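Local coordinates for aldehyde dehydrogenase family protein (Pseudomonas syringae pv. tomato, PDB 5IUV) that probably oxidises indole-3-acetaldehyde to the auxin indole-3-acetic acid, using NAD+ as the electron acceptor, at residues Thr29-Ser33 and Ala52-Asp58; Gly244-Ala249 and Leu266-Gly270; Arg263-Glu267 and Asp485-Glu489. All coordinates share one frame. Residues are numbered along the deposited sequence.

Contact 1: Thr29-Ser33 and Ala52-Asp58; sequences TAAAS and ASCDAAD
The loop that leaves strand 27-29 runs past the N-terminal turn of helix 56-72. Ala30 and Ala31 are extended (phi/psi near -70/160), and Ala32 and Ser33 then turn into helical values. Ala31 lies opposite Cys54 (CA to CA 5.0 Å) and Ala32 opposite Asp58 (6.3 Å). Cys54 is extended, Asp55 takes the N-cap position, and Ala56-Asp58 are helical.

The direct hydrogen bond runs from Ala32 N to Asp58 OD1 (2.8 Å). Asp58, in the m rotamer, also accepts Asp55 N at OD2 (2.9 Å): a carboxylate at N3 can fold back to the N-cap NH. The capping box is incomplete, since the Asp55 side chain makes no capping bond, its OD1 accepting Ala56 N (2.7 Å).

Waters extend the polar link. One donates to Ala30 O (2.7 Å) and Asp58 OD1 (2.9 Å). A second accepts from Ser33 N (3.0 Å) and donates to Asp58 OD2 (2.7 Å). A third joins Ser33 OG (2.5 Å) to Ser53 O (2.7 Å); Ser33 OG is also hydrogen-bonded to Glu35 N.

The apolar contacts are made by small residues, which suit so close an approach: Ala31 CB lies 4.4 Å from Ala52 CB and 4.1 Å from Cys54 SG, which also packs on Val227 of helix 224-232.

Thus a single N3 carboxylate, satisfying backbone NH groups on both segments, holds the loop at the helix N terminus.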
loop_
_atom_site.group_PDB
_atom_site.type_symbol
_atom_site.label_atom_id
_atom_site.label_comp_id
_atom_site.label_asym_id
_atom_site.label_seq_id
_atom_site.Cartn_x
_atom_site.Cartn_y
_atom_site.Cartn_z
ATOM N N THR A 29 -7.431 -16.430 -39.715
ATOM C CA THR A 29 -6.727 -17.494 -40.414
ATOM C C THR A 29 -7.397 -18.830 -40.145
ATOM O O THR A 29 -7.948 -19.050 -39.068
ATOM C CB THR A 29 -5.235 -17.563 -39.984
ATOM O OG1 THR A 29 -4.591 -18.660 -40.638
ATOM C CG2 THR A 29 -5.118 -17.753 -38.475
ATOM N N ALA A 30 -7.361 -19.726 -41.125
ATOM C CA ALA A 30 -7.795 -21.090 -40.879
ATOM C C ALA A 30 -6.756 -21.757 -39.994
ATOM O O ALA A 30 -5.634 -21.267 -39.861
ATOM C CB ALA A 30 -7.973 -21.855 -42.185
ATOM N N ALA A 31 -7.124 -22.868 -39.371
ATOM C CA ALA A 31 -6.126 -23.677 -38.689
ATOM C C ALA A 31 -5.208 -24.280 -39.751
ATOM O O ALA A 31 -5.623 -24.464 -40.892
ATOM C CB ALA A 31 -6.782 -24.756 -37.847
ATOM N N ALA A 32 -3.959 -24.556 -39.379
ATOM C CA ALA A 32 -2.960 -25.078 -40.313
ATOM C C ALA A 32 -3.459 -26.315 -41.074
ATOM O O ALA A 32 -3.194 -26.469 -42.260
ATOM C CB ALA A 32 -1.664 -25.404 -39.564
ATOM N N SER A 33 -4.196 -27.177 -40.384
ATOM C CA SER A 33 -4.743 -28.396 -40.970
ATOM C C SER A 33 -5.919 -28.133 -41.905
ATOM O O SER A 33 -6.273 -28.985 -42.726
ATOM C CB SER A 33 -5.201 -29.337 -39.864
ATOM O OG SER A 33 -6.275 -28.742 -39.154
ATOM N N ALA A 52 -12.657 -22.806 -36.937
ATOM C CA ALA A 52 -11.315 -23.372 -37.054
ATOM C C ALA A 52 -10.986 -24.270 -35.862
ATOM O O ALA A 52 -11.193 -23.890 -34.711
ATOM C CB ALA A 52 -10.283 -22.260 -37.181
ATOM N N SER A 53 -10.513 -25.479 -36.145
ATOM C CA SER A 53 -10.132 -26.412 -35.094
ATOM C C SER A 53 -8.614 -26.445 -34.966
ATOM O O SER A 53 -7.952 -27.243 -35.625
ATOM C CB SER A 53 -10.682 -27.818 -35.386
ATOM O OG SER A 53 -10.400 -28.706 -34.321
ATOM N N CYS A 54 -8.065 -25.566 -34.126
ATOM C CA CYS A 54 -6.619 -25.434 -34.005
ATOM C C CYS A 54 -5.978 -26.594 -33.248
ATOM O O CYS A 54 -6.641 -27.294 -32.481
ATOM C CB CYS A 54 -6.269 -24.109 -33.321
ATOM S SG CYS A 54 -6.831 -22.687 -34.271
ATOM N N ASP A 55 -4.682 -26.786 -33.480
ATOM C CA ASP A 55 -3.926 -27.869 -32.864
ATOM C C ASP A 55 -2.542 -27.340 -32.487
ATOM O O ASP A 55 -2.324 -26.122 -32.470
ATOM C CB ASP A 55 -3.825 -29.070 -33.816
ATOM C CG ASP A 55 -3.718 -30.412 -33.082
ATOM O OD1 ASP A 55 -3.035 -30.491 -32.036
ATOM O OD2 ASP A 55 -4.322 -31.397 -33.562
ATOM N N ALA A 56 -1.608 -28.248 -32.211
ATOM C CA ALA A 56 -0.281 -27.871 -31.721
ATOM C C ALA A 56 0.455 -26.897 -32.648
ATOM O O ALA A 56 1.143 -25.987 -32.175
ATOM C CB ALA A 56 0.566 -29.116 -31.495
ATOM N N ALA A 57 0.311 -27.084 -33.957
ATOM C CA ALA A 57 1.001 -26.224 -34.921
ATOM C C ALA A 57 0.530 -24.775 -34.831
ATOM O O ALA A 57 1.317 -23.830 -34.980
ATOM C CB ALA A 57 0.808 -26.750 -36.335
ATOM N N ASP A 58 -0.764 -24.600 -34.592
ATOM C CA ASP A 58 -1.333 -23.268 -34.477
ATOM C C ASP A 58 -0.915 -22.599 -33.168
ATOM O O ASP A 58 -0.680 -21.388 -33.136
ATOM C CB ASP A 58 -2.855 -23.336 -34.601
ATOM C CG ASP A 58 -3.294 -24.077 -35.850
ATOM O OD1 ASP A 58 -3.099 -23.538 -36.962
ATOM O OD2 ASP A 58 -3.809 -25.207 -35.724
HETATM O O HOH W 1 -3.359 -20.998 -38.365
HETATM O O HOH W 2 -3.917 -27.328 -37.411
HETATM O O HOH W 3 -6.151 -28.917 -36.657
#

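Contact 2: Gly244-Ala249 and Leu266-Gly270. With NAD (nicotinamide-adenine-dinucleotide), chain C.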
loop_
_atom_site.group_PDB
_atom_site.type_symbol
_atom_site.label_atom_id
_atom_site.label_comp_id
_atom_site.label_asym_id
_atom_site.label_seq_id
_atom_site.Cartn_x
_atom_site.Cartn_y
_atom_site.Cartn_z
ATOM N N GLY A 244 -12.222 -23.175 -15.344
ATOM C CA GLY A 244 -12.877 -24.388 -15.785
ATOM C C GLY A 244 -13.050 -25.374 -14.650
ATOM O O GLY A 244 -13.148 -24.981 -13.488
ATOM N N SER A 245 -13.108 -26.657 -14.988
ATOM C CA SER A 245 -13.301 -27.699 -13.998
ATOM C C SER A 245 -12.041 -27.929 -13.168
ATOM O O SER A 245 -10.923 -27.622 -13.591
ATOM C CB SER A 245 -13.727 -29.013 -14.665
ATOM O OG SER A 245 -12.673 -29.595 -15.416
ATOM N N THR A 246 -12.241 -28.472 -11.977
ATOM C CA THR A 246 -11.137 -28.812 -11.099
ATOM C C THR A 246 -10.269 -29.900 -11.721
ATOM O O THR A 246 -9.048 -29.866 -11.609
ATOM C CB THR A 246 -11.651 -29.264 -9.720
ATOM O OG1 THR A 246 -12.261 -28.145 -9.057
ATOM C CG2 THR A 246 -10.504 -29.790 -8.862
ATOM N N LYS A 247 -10.899 -30.857 -12.392
ATOM C CA LYS A 247 -10.165 -31.949 -13.027
ATOM C C LYS A 247 -9.131 -31.473 -14.056
ATOM O O LYS A 247 -7.981 -31.928 -14.055
ATOM C CB LYS A 247 -11.137 -32.914 -13.698
ATOM C CG LYS A 247 -10.458 -34.060 -14.422
ATOM C CD LYS A 247 -11.419 -34.750 -15.377
ATOM C CE LYS A 247 -10.784 -35.970 -16.019
ATOM N NZ LYS A 247 -10.516 -37.027 -15.008
ATOM N N ILE A 248 -9.544 -30.575 -14.943
ATOM C CA ILE A 248 -8.636 -30.040 -15.952
ATOM C C ILE A 248 -7.628 -29.082 -15.318
ATOM O O ILE A 248 -6.469 -29.031 -15.723
ATOM C CB ILE A 248 -9.400 -29.314 -17.081
ATOM C CG1 ILE A 248 -10.335 -30.290 -17.800
ATOM C CG2 ILE A 248 -8.427 -28.691 -18.081
ATOM C CD1 ILE A 248 -9.611 -31.465 -18.430
ATOM N N ALA A 249 -8.073 -28.333 -14.317
ATOM C CA ALA A 249 -7.185 -27.426 -13.600
ATOM C C ALA A 249 -5.970 -28.166 -13.042
ATOM O O ALA A 249 -4.840 -27.711 -13.201
ATOM C CB ALA A 249 -7.943 -26.707 -12.478
ATOM N N LEU A 266 -5.315 -20.851 -11.372
ATOM C CA LEU A 266 -6.526 -21.628 -11.614
ATOM C C LEU A 266 -7.761 -21.044 -10.942
ATOM O O LEU A 266 -7.717 -20.637 -9.782
ATOM C CB LEU A 266 -6.328 -23.068 -11.119
ATOM C CG LEU A 266 -5.051 -23.758 -11.606
ATOM C CD1 LEU A 266 -4.738 -25.010 -10.789
ATOM C CD2 LEU A 266 -5.186 -24.084 -13.082
ATOM N N GLU A 267 -8.863 -21.029 -11.682
ATOM C CA GLU A 267 -10.178 -20.732 -11.132
ATOM C C GLU A 267 -11.064 -21.921 -11.478
ATOM O O GLU A 267 -11.377 -22.134 -12.642
ATOM C CB GLU A 267 -10.746 -19.435 -11.711
ATOM C CG GLU A 267 -9.884 -18.201 -11.462
ATOM C CD GLU A 267 -10.431 -17.327 -10.343
ATOM O OE1 GLU A 267 -11.566 -17.594 -9.888
ATOM O OE2 GLU A 267 -9.736 -16.374 -9.929
ATOM N N ALA A 268 -11.452 -22.705 -10.479
ATOM C CA ALA A 268 -12.067 -23.993 -10.751
ATOM C C ALA A 268 -13.471 -24.091 -10.171
ATOM O O ALA A 268 -14.155 -23.087 -10.008
ATOM C CB ALA A 268 -11.190 -25.116 -10.219
ATOM N N GLY A 269 -13.899 -25.308 -9.867
ATOM C CA GLY A 269 -15.273 -25.534 -9.457
ATOM C C GLY A 269 -15.650 -24.940 -8.114
ATOM O O GLY A 269 -14.816 -24.380 -7.397
ATOM N N GLY A 270 -16.927 -25.065 -7.775
ATOM C CA GLY A 270 -17.413 -24.631 -6.481
ATOM C C GLY A 270 -18.590 -25.474 -6.032
ATOM O O GLY A 270 -19.242 -26.129 -6.840
HETATM P PA NAD C . -13.419 -27.609 -18.581
HETATM O O1A NAD C . -12.502 -27.877 -17.450
HETATM O O2A NAD C . -13.954 -28.856 -19.255
HETATM O O5B NAD C . -12.706 -26.702 -19.658
HETATM C C5B NAD C . -12.406 -25.299 -19.507
HETATM C C4B NAD C . -11.517 -24.910 -20.661
HETATM O O4B NAD C . -10.351 -25.761 -20.665
HETATM C C3B NAD C . -12.109 -25.000 -22.072
HETATM O O3B NAD C . -11.624 -23.944 -22.894
HETATM C C2B NAD C . -11.597 -26.354 -22.569
HETATM O O2B NAD C . -11.538 -26.422 -23.991
HETATM C C1B NAD C . -10.214 -26.386 -21.924
HETATM N N9A NAD C . -9.613 -27.702 -21.723
HETATM C C8A NAD C . -10.251 -28.908 -21.596
HETATM N N7A NAD C . -9.444 -29.938 -21.521
HETATM C C5A NAD C . -8.177 -29.365 -21.579
HETATM C C6A NAD C . -6.882 -29.919 -21.494
HETATM N N6A NAD C . -6.635 -31.230 -21.405
HETATM N N1A NAD C . -5.833 -29.062 -21.529
HETATM C C2A NAD C . -6.072 -27.754 -21.661
HETATM N N3A NAD C . -7.244 -27.120 -21.764
HETATM C C4A NAD C . -8.269 -27.990 -21.704
HETATM O O3 NAD C . -14.667 -26.750 -18.051
HETATM P PN NAD C . -16.010 -26.198 -18.735
HETATM O O1N NAD C . -16.925 -27.357 -18.861
HETATM O O2N NAD C . -15.651 -25.429 -19.949
HETATM O O5D NAD C . -16.536 -25.135 -17.665
HETATM C C5D NAD C . -17.287 -25.525 -16.494
HETATM C C4D NAD C . -16.366 -25.453 -15.300
HETATM O O4D NAD C . -15.865 -24.103 -15.162
HETATM C C3D NAD C . -17.019 -25.769 -13.960
HETATM O O3D NAD C . -16.190 -26.653 -13.213
HETATM C C2D NAD C . -17.121 -24.380 -13.319
HETATM O O2D NAD C . -17.111 -24.343 -11.895
HETATM C C1D NAD C . -15.843 -23.685 -13.840
HETATM N N1N NAD C . -15.988 -22.170 -13.767
HETATM C C2N NAD C . -15.156 -21.531 -12.816
HETATM C C3N NAD C . -15.168 -20.148 -12.714
HETATM C C7N NAD C . -14.364 -19.406 -11.676
HETATM O O7N NAD C . -13.807 -20.040 -10.754
HETATM N N7N NAD C . -14.374 -18.097 -11.719
HETATM C C4N NAD C . -16.024 -19.421 -13.544
HETATM C C5N NAD C . -16.856 -20.073 -14.447
HETATM C C6N NAD C . -16.819 -21.454 -14.548
#
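Ala249, on the first turn of helix 246-258, is the residue most covered here. Its CB points at the end of strand 263-267, 3.9 Å from Leu266 CD2 and 4.3 Å from Ala268 CB; a methyl group suits so close an approach of helix to strand. Leu266 CD1 lies 3.6 Å from Ala249 O, and Met261 of the second subunit packs on both residues.

Ala268 sits just past the strand. Its CA gives a CH···O contact to Gly244 O (3.1 Å), and its CB touches Thr246 OG1 (3.4 Å). On either side of it in sequence the backbone is tied to the other segment: Gly244 N donates to Glu267 O (3.0 Å), and Gly269 N makes a weak bond to Thr246 OG1 (3.4 Å), which is also hydrogen-bonded to Gln472 O.

The same turn receives the cofactor. A CB on Gly244 would come within 2.6 Å of NAD C5B. Ser245, the N-cap residue, donates to NAD O1A from its N (2.8 Å) and its OG (2.7 Å), while OG weakly accepts Ile248 N.

A strand-to-helix turn binding the pyrophosphate at a helix N terminus, within a beta-alpha-beta unit, marks the Rossmann-like NAD-binding domain of aldehyde dehydrogenases.

Contact 3: Arg263-Glu267 and Asp485-Glu489; sequences RVWLE and DKYTE. With NAD (nicotinamide-adenine-dinucleotide), chain C.
This contact lies beside the nicotinamide end of the NAD site and reaches from there to the subunit interface. Strand 263-267 is extended throughout (phi near -125 from Val264 onward), so that Arg263, Trp265 and Glu267 all point to the segment 485-489. There Asp485 and Lys486 have helix-like angles, Tyr487 follows at -117/9, and Thr488 and Glu489 are extended. The closest CA atoms, Trp265 and Lys486, are 7.1 Å apart, a separation filled by side chains.

At the centre Lys486 (m, t, m, t) lies over one face of the Trp265 indole (chi1 m, chi2 99°). Its CB stands 3.8 Å from the centroid of the five-membered ring, a CH-pi contact, and its CD is 3.7 Å from Trp265 CB. The long aliphatic chain suits the flat ring, and carries the charge onward. A water accepts from Trp265 NE1 (3.0 Å) and donates to Lys486 O (2.7 Å).

Lys486 NZ forms a salt bridge with Asp478. It lies 4.2 Å from Glu267 OE2, but a water spans them (2.8 Å to Lys486 NZ, 3.2 Å to Glu267 OE2). Glu267 OE1 weakly accepts NAD N7N (3.4 Å).

At the other end Arg263 (chi1 m, chi2 p) and Glu489 (m, m) form a salt bridge: NE to OE2 is a very short 2.3 Å, and Arg263 NH2 weakly reaches Glu489 OE2 (3.1 Å) and OE1 (3.3 Å). Glu489 OE1 also forms a salt bridge with Arg477 of the second subunit; multidentate groups suit this shared interface.

Glu267 is the predicted active-site glutamate, and its place close to Cys302 and the nicotinamide is typical of the aldehyde dehydrogenase catalytic site.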
loop_
_atom_site.group_PDB
_atom_site.type_symbol
_atom_site.label_atom_id
_atom_site.label_comp_id
_atom_site.label_asym_id
_atom_site.label_seq_id
_atom_site.Cartn_x
_atom_site.Cartn_y
_atom_site.Cartn_z
ATOM N N ARG A 263 4.153 -20.456 -14.806
ATOM C CA ARG A 263 3.239 -20.144 -13.708
ATOM C C ARG A 263 1.834 -20.632 -14.073
ATOM O O ARG A 263 1.416 -20.545 -15.226
ATOM C CB ARG A 263 3.223 -18.642 -13.393
ATOM C CG ARG A 263 4.491 -18.116 -12.738
ATOM C CD ARG A 263 5.534 -17.684 -13.760
ATOM N NE ARG A 263 6.690 -17.083 -13.101
ATOM C CZ ARG A 263 7.801 -17.745 -12.777
ATOM N NH1 ARG A 263 7.927 -19.032 -13.071
ATOM N NH2 ARG A 263 8.793 -17.110 -12.168
ATOM N N VAL A 264 1.122 -21.166 -13.088
ATOM C CA VAL A 264 -0.215 -21.706 -13.301
ATOM C C VAL A 264 -1.190 -21.073 -12.320
ATOM O O VAL A 264 -0.996 -21.157 -11.111
ATOM C CB VAL A 264 -0.244 -23.244 -13.126
ATOM C CG1 VAL A 264 -1.663 -23.785 -13.260
ATOM C CG2 VAL A 264 0.671 -23.910 -14.129
ATOM N N TRP A 265 -2.228 -20.433 -12.844
ATOM C CA TRP A 265 -3.233 -19.791 -12.009
ATOM C C TRP A 265 -4.601 -20.341 -12.371
ATOM O O TRP A 265 -5.002 -20.292 -13.530
ATOM C CB TRP A 265 -3.209 -18.272 -12.185
ATOM C CG TRP A 265 -1.879 -17.636 -11.886
ATOM C CD1 TRP A 265 -0.926 -17.263 -12.789
ATOM C CD2 TRP A 265 -1.365 -17.299 -10.598
ATOM N NE1 TRP A 265 0.151 -16.710 -12.142
ATOM C CE2 TRP A 265 -0.094 -16.721 -10.793
ATOM C CE3 TRP A 265 -1.859 -17.421 -9.295
ATOM C CZ2 TRP A 265 0.689 -16.272 -9.735
ATOM C CZ3 TRP A 265 -1.081 -16.978 -8.251
ATOM C CH2 TRP A 265 0.179 -16.411 -8.475
ATOM N N LEU A 266 -5.315 -20.851 -11.372
ATOM C CA LEU A 266 -6.526 -21.628 -11.614
ATOM C C LEU A 266 -7.761 -21.044 -10.942
ATOM O O LEU A 266 -7.717 -20.637 -9.782
ATOM C CB LEU A 266 -6.328 -23.068 -11.119
ATOM C CG LEU A 266 -5.051 -23.758 -11.606
ATOM C CD1 LEU A 266 -4.738 -25.010 -10.789
ATOM C CD2 LEU A 266 -5.186 -24.084 -13.082
ATOM N N GLU A 267 -8.863 -21.029 -11.682
ATOM C CA GLU A 267 -10.178 -20.732 -11.132
ATOM C C GLU A 267 -11.064 -21.921 -11.478
ATOM O O GLU A 267 -11.377 -22.134 -12.642
ATOM C CB GLU A 267 -10.746 -19.435 -11.711
ATOM C CG GLU A 267 -9.884 -18.201 -11.462
ATOM C CD GLU A 267 -10.431 -17.327 -10.343
ATOM O OE1 GLU A 267 -11.566 -17.594 -9.888
ATOM O OE2 GLU A 267 -9.736 -16.374 -9.929
ATOM N N ASP A 485 -1.275 -9.230 -10.360
ATOM C CA ASP A 485 -0.119 -9.967 -9.861
ATOM C C ASP A 485 0.079 -11.315 -10.563
ATOM O O ASP A 485 1.169 -11.872 -10.531
ATOM C CB ASP A 485 -0.237 -10.175 -8.347
ATOM C CG ASP A 485 -0.101 -8.872 -7.564
ATOM O OD1 ASP A 485 0.422 -7.878 -8.121
ATOM O OD2 ASP A 485 -0.512 -8.845 -6.386
ATOM N N LYS A 486 -0.960 -11.832 -11.209
ATOM C CA LYS A 486 -0.832 -13.091 -11.939
ATOM C C LYS A 486 -0.068 -12.930 -13.253
ATOM O O LYS A 486 0.349 -13.917 -13.856
ATOM C CB LYS A 486 -2.210 -13.691 -12.229
ATOM C CG LYS A 486 -3.015 -14.000 -10.986
ATOM C CD LYS A 486 -4.219 -14.865 -11.308
ATOM C CE LYS A 486 -5.184 -14.158 -12.231
ATOM N NZ LYS A 486 -6.519 -14.827 -12.125
ATOM N N TYR A 487 0.108 -11.689 -13.692
ATOM C CA TYR A 487 0.648 -11.424 -15.022
ATOM C C TYR A 487 1.975 -10.682 -14.968
ATOM O O TYR A 487 2.492 -10.238 -15.993
ATOM C CB TYR A 487 -0.379 -10.644 -15.850
ATOM C CG TYR A 487 -1.706 -11.362 -15.892
ATOM C CD1 TYR A 487 -1.863 -12.517 -16.647
ATOM C CD2 TYR A 487 -2.779 -10.925 -15.129
ATOM C CE1 TYR A 487 -3.070 -13.194 -16.675
ATOM C CE2 TYR A 487 -3.983 -11.589 -15.146
ATOM C CZ TYR A 487 -4.127 -12.729 -15.919
ATOM O OH TYR A 487 -5.333 -13.402 -15.933
ATOM N N THR A 488 2.532 -10.559 -13.765
ATOM C CA THR A 488 3.805 -9.872 -13.604
ATOM C C THR A 488 4.790 -10.636 -12.722
ATOM O O THR A 488 4.418 -11.577 -12.015
ATOM C CB THR A 488 3.615 -8.453 -13.012
ATOM O OG1 THR A 488 2.958 -8.538 -11.747
ATOM C CG2 THR A 488 2.785 -7.580 -13.940
ATOM N N GLU A 489 6.053 -10.223 -12.791
ATOM C CA GLU A 489 7.131 -10.775 -11.967
ATOM C C GLU A 489 7.751 -9.668 -11.135
ATOM O O GLU A 489 7.969 -8.570 -11.643
ATOM C CB GLU A 489 8.230 -11.410 -12.829
ATOM C CG GLU A 489 7.841 -12.670 -13.559
ATOM C CD GLU A 489 7.733 -13.868 -12.642
ATOM O OE1 GLU A 489 8.395 -13.887 -11.580
ATOM O OE2 GLU A 489 6.977 -14.798 -12.982
HETATM P PA NAD C . -13.419 -27.609 -18.581
HETATM O O1A NAD C . -12.502 -27.877 -17.450
HETATM O O2A NAD C . -13.954 -28.856 -19.255
HETATM O O5B NAD C . -12.706 -26.702 -19.658
HETATM C C5B NAD C . -12.406 -25.299 -19.507
HETATM C C4B NAD C . -11.517 -24.910 -20.661
HETATM O O4B NAD C . -10.351 -25.761 -20.665
HETATM C C3B NAD C . -12.109 -25.000 -22.072
HETATM O O3B NAD C . -11.624 -23.944 -22.894
HETATM C C2B NAD C . -11.597 -26.354 -22.569
HETATM O O2B NAD C . -11.538 -26.422 -23.991
HETATM C C1B NAD C . -10.214 -26.386 -21.924
HETATM N N9A NAD C . -9.613 -27.702 -21.723
HETATM C C8A NAD C . -10.251 -28.908 -21.596
HETATM N N7A NAD C . -9.444 -29.938 -21.521
HETATM C C5A NAD C . -8.177 -29.365 -21.579
HETATM C C6A NAD C . -6.882 -29.919 -21.494
HETATM N N6A NAD C . -6.635 -31.230 -21.405
HETATM N N1A NAD C . -5.833 -29.062 -21.529
HETATM C C2A NAD C . -6.072 -27.754 -21.661
HETATM N N3A NAD C . -7.244 -27.120 -21.764
HETATM C C4A NAD C . -8.269 -27.990 -21.704
HETATM O O3 NAD C . -14.667 -26.750 -18.051
HETATM P PN NAD C . -16.010 -26.198 -18.735
HETATM O O1N NAD C . -16.925 -27.357 -18.861
HETATM O O2N NAD C . -15.651 -25.429 -19.949
HETATM O O5D NAD C . -16.536 -25.135 -17.665
HETATM C C5D NAD C . -17.287 -25.525 -16.494
HETATM C C4D NAD C . -16.366 -25.453 -15.300
HETATM O O4D NAD C . -15.865 -24.103 -15.162
HETATM C C3D NAD C . -17.019 -25.769 -13.960
HETATM O O3D NAD C . -16.190 -26.653 -13.213
HETATM C C2D NAD C . -17.121 -24.380 -13.319
HETATM O O2D NAD C . -17.111 -24.343 -11.895
HETATM C C1D NAD C . -15.843 -23.685 -13.840
HETATM N N1N NAD C . -15.988 -22.170 -13.767
HETATM C C2N NAD C . -15.156 -21.531 -12.816
HETATM C C3N NAD C . -15.168 -20.148 -12.714
HETATM C C7N NAD C . -14.364 -19.406 -11.676
HETATM O O7N NAD C . -13.807 -20.040 -10.754
HETATM N N7N NAD C . -14.374 -18.097 -11.719
HETATM C C4N NAD C . -16.024 -19.421 -13.544
HETATM C C5N NAD C . -16.856 -20.073 -14.447
HETATM C C6N NAD C . -16.819 -21.454 -14.548
HETATM O O HOH W 4 2.445 -15.597 -13.689
HETATM O O HOH W 5 -6.591 -17.764 -13.436
HETATM O O HOH W 6 -6.754 -17.182 -10.544
#

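Overall arrangement
From the N terminus, contact 1 closes a short loop of two strands, 36-40 and 47-52, and fastens it to the start of helix 56-72, at the periphery of the chain. It is complete before the others begin, and its centre lies about 26 Å from each of their centres. Contact 2 closes the beta-alpha-beta unit of strand 239-243, helix 246-258 and strand 263-267. Contact 3 starts on that last strand and spans over 200 residues to the start of strand 488-496, which returns to the same sheet. Contacts 2 and 3 therefore overlap, neither nested in the other: they share Leu266 and Glu267, and both touch NAD and the second subunit.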